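Local coordinates for protein D-alanyl-D-alanine carboxypeptidase (Enterococcus faecalis V583, PDB 5ZHF) that removes the C-terminal D-alanine from peptidoglycan-derived pentapeptides as a zinc-dependent carboxypeptidase, an activity linked to vancomycin resistance, at residues A[69-73]-A[142-146]; A[76-80]-A[170-174]; A[87-91]-A[154-160]. One frame throughout, in Å; residues are numbered along the deposited sequence.

Contact 1 of 3, residues A[69-73]-A[142-146]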
ATOM      1  N   ILE A  69       8.560   9.033   1.727  1.00 18.02           N
ATOM      2  CA  ILE A  69       7.278   9.140   1.029  1.00 19.07           C
ATOM      3  C   ILE A  69       7.361  10.265  -0.005  1.00 19.01           C
ATOM      4  O   ILE A  69       8.153  11.189   0.146  1.00 19.39           O
ATOM      5  CB  ILE A  69       6.116   9.424   2.002  1.00 19.35           C
ATOM      6  CG1 ILE A  69       6.410  10.677   2.838  1.00 20.51           C
ATOM      7  CG2 ILE A  69       5.841   8.196   2.858  1.00 20.82           C
ATOM      8  CD1 ILE A  69       5.192  11.288   3.463  1.00 23.29           C
ATOM      9  N   ASP A  70       6.522  10.181  -1.030  1.00 19.45           N
ATOM     10  CA  ASP A  70       6.314  11.307  -1.957  1.00 20.24           C
ATOM     11  C   ASP A  70       5.946  12.543  -1.128  1.00 18.15           C
ATOM     12  O   ASP A  70       5.002  12.526  -0.351  1.00 18.85           O
ATOM     13  CB  ASP A  70       5.234  10.915  -2.972  1.00 20.58           C
ATOM     14  CG  ASP A  70       5.036  11.943  -4.076  1.00 22.04           C
ATOM     15  OD1 ASP A  70       5.204  13.156  -3.824  1.00 21.90           O
ATOM     16  OD2 ASP A  70       4.730  11.503  -5.194  1.00 24.38           O
ATOM     17  N   ILE A  71       6.728  13.611  -1.264  1.00 18.44           N
ATOM     18  CA  ILE A  71       6.469  14.844  -0.510  1.00 19.44           C
ATOM     19  C   ILE A  71       4.996  15.314  -0.657  1.00 18.76           C
ATOM     20  O   ILE A  71       4.437  15.887   0.263  1.00 19.75           O
ATOM     21  CB  ILE A  71       7.449  15.978  -0.899  1.00 21.38           C
ATOM     22  CG1 ILE A  71       7.348  17.197   0.039  1.00 25.72           C
ATOM     23  CG2 ILE A  71       7.178  16.436  -2.333  1.00 19.81           C
ATOM     24  CD1 ILE A  71       7.692  16.990   1.497  1.00 30.40           C
ATOM     25  N   ARG A  72       4.359  15.008  -1.795  1.00 18.52           N
ATOM     26  CA  ARG A  72       3.001  15.459  -2.032  1.00 19.46           C
ATOM     27  C   ARG A  72       1.964  14.864  -1.085  1.00 19.79           C
ATOM     28  O   ARG A  72       0.901  15.459  -0.902  1.00 20.87           O
ATOM     29  CB  ARG A  72       2.605  15.200  -3.492  1.00 19.95           C
ATOM     30  CG  ARG A  72       3.383  16.067  -4.465  1.00 20.68           C
ATOM     31  CD  ARG A  72       3.097  15.676  -5.899  1.00 21.47           C
ATOM     32  NE  ARG A  72       3.750  14.425  -6.254  1.00 20.96           N
ATOM     33  CZ  ARG A  72       3.839  13.917  -7.484  1.00 21.98           C
ATOM     34  NH1 ARG A  72       3.322  14.553  -8.536  1.00 21.30           N
ATOM     35  NH2 ARG A  72       4.463  12.769  -7.675  1.00 22.25           N
ATOM     36  N   ILE A  73       2.258  13.686  -0.501  1.00 19.63           N
ATOM     37  CA  ILE A  73       1.305  13.025   0.408  1.00 19.34           C
ATOM     38  C   ILE A  73       1.614  13.330   1.871  1.00 20.24           C
ATOM     39  O   ILE A  73       0.815  13.006   2.734  1.00 18.82           O
ATOM     40  CB  ILE A  73       1.189  11.477   0.196  1.00 19.40           C
ATOM     41  CG1 ILE A  73       2.326  10.704   0.894  1.00 19.02           C
ATOM     42  CG2 ILE A  73       1.116  11.134  -1.280  1.00 20.14           C
ATOM     43  CD1 ILE A  73       2.229   9.198   0.700  1.00 19.35           C
ATOM     44  N   LEU A 142       6.400   4.044  -6.100  1.00 21.30           N
ATOM     45  CA  LEU A 142       5.879   5.382  -6.391  1.00 21.39           C
ATOM     46  C   LEU A 142       6.155   6.388  -5.307  1.00 21.08           C
ATOM     47  O   LEU A 142       6.176   7.594  -5.574  1.00 22.16           O
ATOM     48  CB  LEU A 142       4.366   5.358  -6.584  1.00 22.95           C
ATOM     49  CG  LEU A 142       3.814   4.589  -7.774  1.00 24.04           C
ATOM     50  CD1 LEU A 142       2.315   4.339  -7.613  1.00 25.21           C
ATOM     51  CD2 LEU A 142       4.132   5.362  -9.040  1.00 23.46           C
ATOM     52  N   GLY A 143       6.262   5.929  -4.055  1.00 20.87           N
ATOM     53  CA  GLY A 143       6.214   6.839  -2.915  1.00 19.33           C
ATOM     54  C   GLY A 143       4.803   7.184  -2.468  1.00 18.46           C
ATOM     55  O   GLY A 143       4.633   7.987  -1.544  1.00 18.35           O
ATOM     56  N   LEU A 144       3.777   6.584  -3.095  1.00 18.15           N
ATOM     57  CA  LEU A 144       2.378   6.867  -2.796  1.00 19.24           C
ATOM     58  C   LEU A 144       1.742   5.832  -1.882  1.00 18.67           C
ATOM     59  O   LEU A 144       0.579   5.999  -1.521  1.00 20.42           O
ATOM     60  CB  LEU A 144       1.556   6.954  -4.101  1.00 20.05           C
ATOM     61  CG  LEU A 144       1.972   8.119  -5.009  1.00 19.10           C
ATOM     62  CD1 LEU A 144       1.072   8.180  -6.234  1.00 20.35           C
ATOM     63  CD2 LEU A 144       1.924   9.439  -4.262  1.00 19.73           C
ATOM     64  N   ALA A 145       2.505   4.793  -1.510  1.00 18.46           N
ATOM     65  CA  ALA A 145       1.980   3.729  -0.655  1.00 18.30           C
ATOM     66  C   ALA A 145       2.766   3.587   0.608  1.00 16.99           C
ATOM     67  O   ALA A 145       4.007   3.727   0.628  1.00 17.55           O
ATOM     68  CB  ALA A 145       1.962   2.389  -1.384  1.00 18.96           C
ATOM     69  N   VAL A 146       2.028   3.306   1.667  1.00 16.99           N
ATOM     70  CA  VAL A 146       2.617   3.038   2.966  1.00 17.95           C
ATOM     71  C   VAL A 146       2.026   1.763   3.545  1.00 18.12           C
ATOM     72  O   VAL A 146       0.825   1.541   3.478  1.00 18.55           O
ATOM     73  CB  VAL A 146       2.458   4.224   3.950  1.00 18.92           C
ATOM     74  CG1 VAL A 146       3.394   5.363   3.576  1.00 19.08           C
ATOM     75  CG2 VAL A 146       1.020   4.708   4.034  1.00 18.97           C
TER
HETATM   76  O   HOH W   1       4.610   9.398  -6.729  1.00 22.90           O
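Ile73 lies against Leu144, with Ile73 CG2 3.5 Å from Leu144 CD2. The contact is part of the zinc DD-carboxypeptidase fold of family M15B. It joins the end of strand 68-70 and the 3-10 turn after it to the start of strand 145-150, a strand of the four-stranded antiparallel sheet. That strand carries the zinc ligand Asp147, directly after Val146, and the ligand His140 lies just before the segment. Asp70 N donates to Gly143 O at 2.9 Å, a nearly straight bond that links the two backbones. Gly143 has a positive phi, and a CB there would come close to Asp70 N and clash with its own preceding carbonyl, so glycine suits the site. Ile73 CD1 also packs 3.5 Å from Gly143 O. Ile69 CG2 meets Val146 CG1 at 3.8 Å. Strand 193-196 lies next in the sheet, where Leu144 and Val146 bond through their backbones to Tyr196 and Tyr194. The Asp70 side chain is buried but well paired. Its OD1 accepts from Arg72 N at 2.9 Å, which makes an Asx turn. Its OD2 forms a salt bridge with Arg72 NH2 at 2.8 Å. One water completes the link between the segments, donating to Asp70 OD2 at 2.6 Å and to Leu142 O at 2.7 Å.

Contact 2 of 3, residues A[76-80]-A[170-174]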
ATOM      1  N   TYR A  76      -1.130  14.902   4.278  1.00 19.25           N
ATOM      2  CA  TYR A  76      -2.283  14.024   4.359  1.00 19.74           C
ATOM      3  C   TYR A  76      -1.976  12.837   5.276  1.00 18.01           C
ATOM      4  O   TYR A  76      -2.801  12.489   6.094  1.00 17.93           O
ATOM      5  CB  TYR A  76      -2.665  13.524   2.982  1.00 21.05           C
ATOM      6  CG  TYR A  76      -3.092  14.654   2.076  1.00 21.83           C
ATOM      7  CD1 TYR A  76      -4.365  15.185   2.165  1.00 24.10           C
ATOM      8  CD2 TYR A  76      -2.205  15.191   1.141  1.00 22.96           C
ATOM      9  CE1 TYR A  76      -4.757  16.244   1.347  1.00 25.45           C
ATOM     10  CE2 TYR A  76      -2.581  16.257   0.319  1.00 23.61           C
ATOM     11  CZ  TYR A  76      -3.856  16.766   0.426  1.00 24.64           C
ATOM     12  OH  TYR A  76      -4.247  17.812  -0.413  1.00 28.37           O
ATOM     13  N   LEU A  77      -0.776  12.279   5.137  1.00 17.98           N
ATOM     14  CA  LEU A  77      -0.325  11.204   6.031  1.00 19.47           C
ATOM     15  C   LEU A  77      -0.218  11.714   7.475  1.00 19.41           C
ATOM     16  O   LEU A  77      -0.643  11.030   8.410  1.00 18.43           O
ATOM     17  CB  LEU A  77       1.005  10.641   5.546  1.00 19.55           C
ATOM     18  CG  LEU A  77       1.503   9.396   6.309  1.00 20.13           C
ATOM     19  CD1 LEU A  77       0.517   8.257   6.154  1.00 21.92           C
ATOM     20  CD2 LEU A  77       2.884   8.998   5.839  1.00 21.40           C
ATOM     21  N   GLN A  78       0.303  12.926   7.653  1.00 18.49           N
ATOM     22  CA  GLN A  78       0.382  13.528   8.992  1.00 20.25           C
ATOM     23  C   GLN A  78      -1.004  13.725   9.578  1.00 21.23           C
ATOM     24  O   GLN A  78      -1.245  13.385  10.739  1.00 20.20           O
ATOM     25  CB  GLN A  78       1.159  14.853   8.960  1.00 22.61           C
ATOM     26  CG  GLN A  78       1.430  15.429  10.351  1.00 26.24           C
ATOM     27  CD  GLN A  78       2.359  14.563  11.202  1.00 30.64           C
ATOM     28  OE1 GLN A  78       3.483  14.243  10.795  1.00 32.04           O
ATOM     29  NE2 GLN A  78       1.884  14.162  12.394  1.00 32.26           N
ATOM     30  N   ASP A  79      -1.936  14.251   8.776  1.00 19.93           N
ATOM     31  CA  ASP A  79      -3.314  14.404   9.257  1.00 20.56           C
ATOM     32  C   ASP A  79      -3.941  13.073   9.652  1.00 19.26           C
ATOM     33  O   ASP A  79      -4.662  12.986  10.662  1.00 19.87           O
ATOM     34  CB  ASP A  79      -4.201  15.060   8.214  1.00 22.01           C
ATOM     35  CG  ASP A  79      -3.883  16.526   7.989  1.00 26.70           C
ATOM     36  OD1 ASP A  79      -3.165  17.164   8.783  1.00 27.10           O
ATOM     37  OD2 ASP A  79      -4.381  17.036   6.969  1.00 28.91           O
ATOM     38  N   LEU A  80      -3.674  12.036   8.864  1.00 18.47           N
ATOM     39  CA  LEU A  80      -4.179  10.705   9.142  1.00 18.39           C
ATOM     40  C   LEU A  80      -3.639  10.197  10.507  1.00 17.99           C
ATOM     41  O   LEU A  80      -4.410   9.713  11.342  1.00 17.46           O
ATOM     42  CB  LEU A  80      -3.821   9.744   8.029  1.00 19.34           C
ATOM     43  CG  LEU A  80      -4.363   8.329   8.222  1.00 21.71           C
ATOM     44  CD1 LEU A  80      -4.744   7.677   6.915  1.00 24.30           C
ATOM     45  CD2 LEU A  80      -3.394   7.428   8.977  1.00 23.09           C
ATOM     46  N   ARG A 170     -10.916   9.629   4.402  1.00 20.07           N
ATOM     47  CA  ARG A 170     -11.054  11.029   4.784  1.00 21.10           C
ATOM     48  C   ARG A 170      -9.757  11.849   4.590  1.00 20.37           C
ATOM     49  O   ARG A 170      -9.795  13.078   4.527  1.00 20.52           O
ATOM     50  CB  ARG A 170     -11.566  11.121   6.240  1.00 22.47           C
ATOM     51  CG  ARG A 170     -12.933  10.480   6.449  1.00 24.75           C
ATOM     52  CD  ARG A 170     -13.592  10.833   7.779  1.00 26.89           C
ATOM     53  NE  ARG A 170     -12.862  10.273   8.919  1.00 28.47           N
ATOM     54  CZ  ARG A 170     -12.109  10.948   9.792  1.00 27.65           C
ATOM     55  NH1 ARG A 170     -11.948  12.262   9.694  1.00 29.30           N
ATOM     56  NH2 ARG A 170     -11.506  10.296  10.796  1.00 27.54           N
ATOM     57  N   PHE A 171      -8.617  11.157   4.484  1.00 17.56           N
ATOM     58  CA  PHE A 171      -7.291  11.743   4.297  1.00 18.51           C
ATOM     59  C   PHE A 171      -6.676  11.397   2.954  1.00 18.27           C
ATOM     60  O   PHE A 171      -5.507  11.699   2.707  1.00 17.77           O
ATOM     61  CB  PHE A 171      -6.384  11.297   5.442  1.00 18.08           C
ATOM     62  CG  PHE A 171      -7.015  11.515   6.766  1.00 18.18           C
ATOM     63  CD1 PHE A 171      -6.977  12.763   7.357  1.00 19.90           C
ATOM     64  CD2 PHE A 171      -7.715  10.496   7.388  1.00 18.93           C
ATOM     65  CE1 PHE A 171      -7.625  12.997   8.574  1.00 20.26           C
ATOM     66  CE2 PHE A 171      -8.354  10.724   8.597  1.00 19.66           C
ATOM     67  CZ  PHE A 171      -8.289  11.971   9.197  1.00 19.53           C
ATOM     68  N   GLY A 172      -7.480  10.814   2.066  1.00 19.41           N
ATOM     69  CA  GLY A 172      -7.051  10.540   0.712  1.00 18.62           C
ATOM     70  C   GLY A 172      -6.399   9.184   0.491  1.00 18.01           C
ATOM     71  O   GLY A 172      -5.821   8.958  -0.555  1.00 18.13           O
ATOM     72  N   PHE A 173      -6.447   8.289   1.483  1.00 16.99           N
ATOM     73  CA  PHE A 173      -5.837   6.980   1.342  1.00 16.30           C
ATOM     74  C   PHE A 173      -6.897   5.878   1.255  1.00 16.78           C
ATOM     75  O   PHE A 173      -7.918   5.934   1.941  1.00 17.43           O
ATOM     76  CB  PHE A 173      -4.930   6.672   2.551  1.00 16.55           C
ATOM     77  CG  PHE A 173      -3.714   7.523   2.638  1.00 15.62           C
ATOM     78  CD1 PHE A 173      -3.772   8.779   3.215  1.00 17.01           C
ATOM     79  CD2 PHE A 173      -2.482   7.063   2.169  1.00 17.39           C
ATOM     80  CE1 PHE A 173      -2.630   9.555   3.313  1.00 17.09           C
ATOM     81  CE2 PHE A 173      -1.332   7.838   2.255  1.00 16.86           C
ATOM     82  CZ  PHE A 173      -1.416   9.086   2.838  1.00 16.96           C
ATOM     83  N   ILE A 174      -6.636   4.874   0.434  1.00 17.11           N
ATOM     84  CA  ILE A 174      -7.508   3.711   0.304  1.00 18.36           C
ATOM     85  C   ILE A 174      -6.822   2.426   0.746  1.00 18.32           C
ATOM     86  O   ILE A 174      -5.584   2.262   0.615  1.00 18.20           O
ATOM     87  CB  ILE A 174      -8.065   3.542  -1.132  1.00 19.87           C
ATOM     88  CG1 ILE A 174      -6.929   3.357  -2.164  1.00 19.75           C
ATOM     89  CG2 ILE A 174      -8.903   4.750  -1.485  1.00 20.44           C
ATOM     90  CD1 ILE A 174      -7.402   3.176  -3.604  1.00 19.90           C
TER
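This is a mainly apolar helix-to-strand packing contact, where helix 74-86 meets the turn that leads into edge strand 173-175. Two phenylalanines of the turn and strand point toward the helix. Leu80 CA sits over the face of the Phe171 ring, 3.8 Å from its centroid, in a CH-pi contact. Leu80 CB is 3.9 Å from Phe171 CG. Trp163 of helix 157-167 touches both of these side chains. Through Phe173 the helix packs on the four-stranded antiparallel sheet of the M15 peptidase fold. Phe173 is the more buried of the two phenylalanines. Its ring edge faces the backbone, with CE1 3.8 Å from Leu77 N, and its CZ is 3.9 Å from Leu77 CD1. Leu80 CD1 is 4.0 Å from Phe173 CD1. The Phe173 ring also meets Tyr196 of strand 193-196 edge-to-face. Gly172 separates the two phenylalanines and has a positive phi that favours glycine. Tyr76 CB lies 3.4 Å from Phe171 O, a carbonyl buried here without a hydrogen-bond partner.

Contact 3 of 3, residues A[87-91]-A[154-160]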
ATOM      1  N   ASP A  87      -7.862   9.434  18.376  1.00 20.28           N
ATOM      2  CA  ASP A  87      -8.761   8.342  18.698  1.00 20.48           C
ATOM      3  C   ASP A  87      -8.126   7.234  19.557  1.00 20.05           C
ATOM      4  O   ASP A  87      -8.713   6.182  19.724  1.00 22.63           O
ATOM      5  CB  ASP A  87      -9.337   7.714  17.423  1.00 21.94           C
ATOM      6  CG  ASP A  87     -10.403   8.560  16.771  1.00 23.49           C
ATOM      7  OD1 ASP A  87     -11.091   9.327  17.470  1.00 24.20           O
ATOM      8  OD2 ASP A  87     -10.576   8.414  15.537  1.00 27.61           O
ATOM      9  N   GLY A  88      -6.933   7.480  20.075  1.00 21.55           N
ATOM     10  CA  GLY A  88      -6.210   6.462  20.853  1.00 22.68           C
ATOM     11  C   GLY A  88      -5.664   5.298  20.042  1.00 22.68           C
ATOM     12  O   GLY A  88      -5.407   4.209  20.586  1.00 23.98           O
ATOM     13  N   VAL A  89      -5.447   5.517  18.742  1.00 20.36           N
ATOM     14  CA  VAL A  89      -4.954   4.484  17.845  1.00 20.06           C
ATOM     15  C   VAL A  89      -3.562   4.931  17.393  1.00 19.45           C
ATOM     16  O   VAL A  89      -3.393   6.055  16.937  1.00 18.38           O
ATOM     17  CB  VAL A  89      -5.917   4.308  16.646  1.00 20.74           C
ATOM     18  CG1 VAL A  89      -5.298   3.401  15.603  1.00 21.26           C
ATOM     19  CG2 VAL A  89      -7.245   3.744  17.125  1.00 20.89           C
ATOM     20  N   TYR A  90      -2.542   4.084  17.577  1.00 19.56           N
ATOM     21  CA  TYR A  90      -1.145   4.505  17.415  1.00 20.41           C
ATOM     22  C   TYR A  90      -0.423   3.742  16.299  1.00 20.15           C
ATOM     23  O   TYR A  90       0.090   2.638  16.516  1.00 21.96           O
ATOM     24  CB  TYR A  90      -0.412   4.341  18.766  1.00 22.89           C
ATOM     25  CG  TYR A  90      -0.894   5.385  19.726  1.00 23.55           C
ATOM     26  CD1 TYR A  90      -2.044   5.169  20.481  1.00 26.48           C
ATOM     27  CD2 TYR A  90      -0.258   6.613  19.815  1.00 28.27           C
ATOM     28  CE1 TYR A  90      -2.517   6.140  21.341  1.00 27.67           C
ATOM     29  CE2 TYR A  90      -0.730   7.600  20.664  1.00 29.95           C
ATOM     30  CZ  TYR A  90      -1.859   7.358  21.409  1.00 30.50           C
ATOM     31  OH  TYR A  90      -2.316   8.346  22.265  1.00 36.91           O
ATOM     32  N   PRO A  91      -0.435   4.291  15.067  1.00 19.07           N
ATOM     33  CA  PRO A  91       0.186   3.580  13.959  1.00 19.42           C
ATOM     34  C   PRO A  91       1.650   3.944  13.742  1.00 17.84           C
ATOM     35  O   PRO A  91       2.145   4.928  14.292  1.00 18.73           O
ATOM     36  CB  PRO A  91      -0.657   4.013  12.732  1.00 19.32           C
ATOM     37  CG  PRO A  91      -1.296   5.299  13.150  1.00 20.40           C
ATOM     38  CD  PRO A  91      -1.176   5.481  14.621  1.00 20.14           C
ATOM     39  N   HIS A 154       0.782   0.482  22.417  1.00 28.70           N
ATOM     40  CA  HIS A 154      -0.500   1.164  22.689  1.00 28.10           C
ATOM     41  C   HIS A 154      -1.657   0.578  21.903  1.00 26.63           C
ATOM     42  O   HIS A 154      -2.789   0.615  22.379  1.00 29.22           O
ATOM     43  CB  HIS A 154      -0.433   2.657  22.401  1.00 29.59           C
ATOM     44  CG  HIS A 154       0.603   3.372  23.191  1.00 30.86           C
ATOM     45  ND1 HIS A 154       1.807   3.768  22.646  1.00 31.98           N
ATOM     46  CD2 HIS A 154       0.628   3.753  24.491  1.00 31.47           C
ATOM     47  CE1 HIS A 154       2.529   4.365  23.580  1.00 33.27           C
ATOM     48  NE2 HIS A 154       1.833   4.373  24.706  1.00 33.09           N
ATOM     49  N   SER A 155      -1.379   0.052  20.705  1.00 24.25           N
ATOM     50  CA  SER A 155      -2.397  -0.520  19.841  1.00 23.70           C
ATOM     51  C   SER A 155      -1.937  -1.859  19.273  1.00 21.68           C
ATOM     52  O   SER A 155      -0.730  -2.065  19.064  1.00 23.89           O
ATOM     53  CB  SER A 155      -2.689   0.462  18.688  1.00 24.08           C
ATOM     54  OG  SER A 155      -3.118   1.742  19.174  1.00 23.42           O
ATOM     55  N   THR A 156      -2.892  -2.747  19.006  1.00 22.92           N
ATOM     56  CA  THR A 156      -2.664  -3.982  18.269  1.00 25.15           C
ATOM     57  C   THR A 156      -2.826  -3.726  16.770  1.00 25.46           C
ATOM     58  O   THR A 156      -3.469  -2.743  16.376  1.00 24.72           O
ATOM     59  CB  THR A 156      -3.702  -5.057  18.600  1.00 26.14           C
ATOM     60  OG1 THR A 156      -5.019  -4.573  18.283  1.00 28.33           O
ATOM     61  CG2 THR A 156      -3.634  -5.449  20.079  1.00 27.52           C
ATOM     62  N   GLY A 157      -2.290  -4.641  15.962  1.00 26.21           N
ATOM     63  CA  GLY A 157      -2.450  -4.609  14.497  1.00 27.40           C
ATOM     64  C   GLY A 157      -3.897  -4.462  14.079  1.00 29.33           C
ATOM     65  O   GLY A 157      -4.237  -3.569  13.293  1.00 27.33           O
ATOM     66  N   ASN A 158      -4.761  -5.304  14.642  1.00 28.66           N
ATOM     67  CA  ASN A 158      -6.176  -5.314  14.264  1.00 30.63           C
ATOM     68  C   ASN A 158      -6.921  -4.035  14.610  1.00 27.11           C
ATOM     69  O   ASN A 158      -7.815  -3.625  13.873  1.00 28.30           O
ATOM     70  CB  ASN A 158      -6.882  -6.543  14.842  1.00 34.11           C
ATOM     71  CG  ASN A 158      -6.432  -7.828  14.167  1.00 38.69           C
ATOM     72  OD1 ASN A 158      -6.245  -7.873  12.945  1.00 44.40           O
ATOM     73  ND2 ASN A 158      -6.236  -8.874  14.954  1.00 43.69           N
ATOM     74  N   GLU A 159      -6.532  -3.373  15.698  1.00 25.63           N
ATOM     75  CA  GLU A 159      -7.090  -2.064  16.052  1.00 24.83           C
ATOM     76  C   GLU A 159      -6.730  -0.985  15.010  1.00 22.92           C
ATOM     77  O   GLU A 159      -7.576  -0.191  14.595  1.00 22.52           O
ATOM     78  CB  GLU A 159      -6.604  -1.619  17.438  1.00 26.95           C
ATOM     79  CG  GLU A 159      -7.291  -2.397  18.553  1.00 30.14           C
ATOM     80  CD  GLU A 159      -6.665  -2.250  19.930  1.00 31.94           C
ATOM     81  OE1 GLU A 159      -5.499  -1.859  20.080  1.00 29.62           O
ATOM     82  OE2 GLU A 159      -7.385  -2.568  20.896  1.00 36.85           O
ATOM     83  N   VAL A 160      -5.462  -0.964  14.631  1.00 21.71           N
ATOM     84  CA  VAL A 160      -4.981  -0.039  13.599  1.00 20.99           C
ATOM     85  C   VAL A 160      -5.613  -0.358  12.240  1.00 19.90           C
ATOM     86  O   VAL A 160      -6.053   0.562  11.553  1.00 21.25           O
ATOM     87  CB  VAL A 160      -3.439  -0.060  13.521  1.00 20.90           C
ATOM     88  CG1 VAL A 160      -2.932   0.649  12.264  1.00 20.79           C
ATOM     89  CG2 VAL A 160      -2.880   0.572  14.782  1.00 20.98           C
TER
HETATM   90  O   HOH W   2      -5.621   1.354  20.022  1.00 31.08           O
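A single serine hydroxyl joins the two segments both directly and through water. Ser155 OG accepts from Tyr90 N at 2.9 Å. The same OG is 2.7 Å from a water that donates to Gly88 O at 2.9 Å and to Glu159 OE1 at 3.2 Å. Beside this polar link, His154 CB packs 3.5 Å from Tyr90 CD1, and the two rings meet obliquely with centroids 4.9 Å apart. His154 ND1 is hydrogen-bonded to Asp151 OD2. The contact brings together two helix ends. Gly88, with positive phi, is the C-prime residue of the Schellman motif that closes helix 74-86. Thr156 is the N-cap of helix 157-167 and forms a capping box with Glu159: Glu159 N donates to Thr156 OG1 at 3.2 Å, and Thr156 N to Glu159 OE1 at 3.0 Å. Apolar contacts add to this: Val160 CG2 meets Val89 CG1 at 3.8 Å, and Val160 CG1 lies 4.1 Å from Pro91 CB. Pro91 and Val160 both rest on Ile148 of strand 145-150.

The first segments of contacts 1, 2 and 3 follow in that order along the chain, but the partner segments come in the order contact 1, contact 3, contact 2. Contact 1 therefore crosses the other two, while contact 3 falls within the span of contact 2. Centres of contacts 1 and 2 are about 11 Å apart, and the two touch: Ile69 CD1 is 4.0 Å from Leu77 CD2. Contact 3 is about 16 Å from contact 2 and about 22 Å from contact 1, centre to centre. Helix 74-86 connects all three regions, starting after contact 1 and ending at contact 3. In contact 2 it packs against the sheet whose strands carry the zinc ligands Asp147 and His193.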